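Local coordinates for hypothetical protein XAC2396 (Xanthomonas axonopodis pv. citri, PDB 2G3W) that is of unknown function but has a compact fold built around a variation of the PD-(D/E)XK nuclease motif, at the interface of chains A and B. Numbering follows the deposited sequence. Chains: chain A/B, hypothetical protein XAC2396.

The interface of chains A and B. Residues chain A 113, 116, 175-177; chain B 21-24.
The guanidinium of A:Arg177 meets the backbone carbonyl of B:Tyr22 at its edge, while one of its faces lies against CG of A:Met175 in its own chain. The indole of A:Trp116 has CB of A:Arg177 on one face, 3.6 Å above the ring plane, and turns its rim to chain B: CD1 and NE1 near CB of B:Tyr22, and CZ2 and CH2 beside the amide of B:Asn24. CH2 of A:Trp116 is 3.5 Å from ND2 of B:Asn24, with ring and amide planes turned 52° apart; the small flat amide fits beside the broad indole. The phenol ring of B:Tyr21 has CE of A:Met175 to one side of its plane, displaced past the rim at CE1, 3.5 Å from that atom. The ring of B:Tyr22, the residue hiding most surface here, brings CE2 near the carboxylate of A:Glu113, their planes nearly perpendicular; a wide aromatic side chain suits such a covering role.

A:Arg177 NH1 donates to O of B:Tyr22 at 2.9 Å, almost in the guanidinium plane. A bend at chi2 (-75°) folds the arginine so that it runs alongside the side chain of B:Tyr22, pointing the same way. Arginine suits this place because its aliphatic part packs on tryptophan while its tip serves a carbonyl. The backbone O of A:Arg177 accepts a nearly straight bond, 2.8 Å, from N of B:Asn24 (168° at H), so A:Arg177 joins chain B as both donor and acceptor.

At A:Met175 selenomethionine stands in for methionine, whose unbranched, pliable apolar chain can reach the ring; the small CB of B:Ala23 admits CE of A:Met175 at 3.9 Å. Water 1, 2.6 Å from OH of B:Tyr21, bridges it to O of A:Val176.

The interface lacks exact two-fold symmetry and may reflect crystal packing. Here helix 110-123, strand 175-176 and the loop residue A:Arg177 meet the start of strand 21-31 of chain B.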
# COMPACT_ATOMS: atom_id res chain seq x y z
N GLU A 113 5.71 11.58 -8.92
CA GLU A 113 5.28 12.11 -7.61
C GLU A 113 4.42 13.38 -7.75
O GLU A 113 3.38 13.51 -7.12
CB GLU A 113 6.48 12.42 -6.72
CG GLU A 113 6.06 13.12 -5.39
CD GLU A 113 7.19 13.21 -4.40
OE1 GLU A 113 8.18 13.92 -4.69
OE2 GLU A 113 7.08 12.57 -3.33
N TRP A 116 1.04 12.34 -9.07
CA TRP A 116 0.22 11.82 -7.98
C TRP A 116 -0.36 12.90 -7.08
O TRP A 116 -1.57 12.96 -6.87
CB TRP A 116 0.97 10.77 -7.14
CG TRP A 116 0.11 10.34 -5.99
CD1 TRP A 116 0.18 10.77 -4.69
CD2 TRP A 116 -1.04 9.51 -6.08
NE1 TRP A 116 -0.84 10.18 -3.95
CE2 TRP A 116 -1.62 9.43 -4.80
CE3 TRP A 116 -1.65 8.81 -7.14
CZ2 TRP A 116 -2.76 8.65 -4.53
CZ3 TRP A 116 -2.80 8.05 -6.88
CH2 TRP A 116 -3.34 7.99 -5.58
N MSE A 175 5.71 1.05 -5.14
CA MSE A 175 4.93 1.80 -4.19
C MSE A 175 3.45 1.79 -4.62
O MSE A 175 3.11 2.21 -5.70
CB MSE A 175 5.52 3.22 -3.97
CG MSE A 175 4.55 4.21 -3.32
SE MSE A 175 4.17 3.76 -1.47
CE MSE A 175 2.63 5.05 -1.24
N VAL A 176 2.57 1.32 -3.74
CA VAL A 176 1.15 1.28 -4.08
C VAL A 176 0.48 2.61 -3.65
O VAL A 176 0.28 2.85 -2.47
CB VAL A 176 0.47 0.07 -3.44
CG1 VAL A 176 -0.98 0.01 -3.87
CG2 VAL A 176 1.22 -1.23 -3.85
N ARG A 177 0.20 3.48 -4.62
CA ARG A 177 -0.53 4.72 -4.37
C ARG A 177 -2.02 4.50 -4.16
O ARG A 177 -2.67 5.26 -3.48
CB ARG A 177 -0.34 5.68 -5.57
CG ARG A 177 1.12 6.03 -5.88
CD ARG A 177 1.67 7.01 -4.87
NE ARG A 177 2.96 7.59 -5.30
CZ ARG A 177 3.76 8.29 -4.49
NH1 ARG A 177 3.42 8.47 -3.22
NH2 ARG A 177 4.91 8.80 -4.93
N TYR B 21 4.89 9.96 2.82
CA TYR B 21 3.95 8.94 2.39
C TYR B 21 2.68 9.58 1.82
O TYR B 21 2.00 10.41 2.50
CB TYR B 21 3.61 8.00 3.56
CG TYR B 21 2.64 6.87 3.19
CD1 TYR B 21 3.12 5.70 2.57
CD2 TYR B 21 1.26 6.99 3.42
CE1 TYR B 21 2.23 4.66 2.21
CE2 TYR B 21 0.37 5.96 3.06
CZ TYR B 21 0.90 4.78 2.48
OH TYR B 21 0.04 3.78 2.11
N TYR B 22 2.36 9.22 0.57
CA TYR B 22 1.18 9.79 -0.15
C TYR B 22 0.49 8.61 -0.80
O TYR B 22 1.13 7.89 -1.59
CB TYR B 22 1.64 10.78 -1.23
CG TYR B 22 2.48 11.89 -0.64
CD1 TYR B 22 1.88 13.03 -0.10
CD2 TYR B 22 3.87 11.78 -0.58
CE1 TYR B 22 2.64 14.03 0.46
CE2 TYR B 22 4.65 12.77 -0.01
CZ TYR B 22 4.03 13.89 0.50
OH TYR B 22 4.81 14.88 1.07
N ALA B 23 -0.77 8.36 -0.44
CA ALA B 23 -1.54 7.20 -0.97
C ALA B 23 -2.99 7.38 -0.64
O ALA B 23 -3.32 8.09 0.34
CB ALA B 23 -1.07 5.86 -0.29
N ASN B 24 -3.86 6.71 -1.40
CA ASN B 24 -5.29 6.63 -1.07
C ASN B 24 -5.55 5.17 -0.65
O ASN B 24 -4.95 4.28 -1.22
CB ASN B 24 -6.17 6.93 -2.28
CG ASN B 24 -6.08 8.33 -2.74
OD1 ASN B 24 -5.75 9.23 -1.98
ND2 ASN B 24 -6.39 8.55 -4.01
O HOH W 1 0.33 2.12 0.19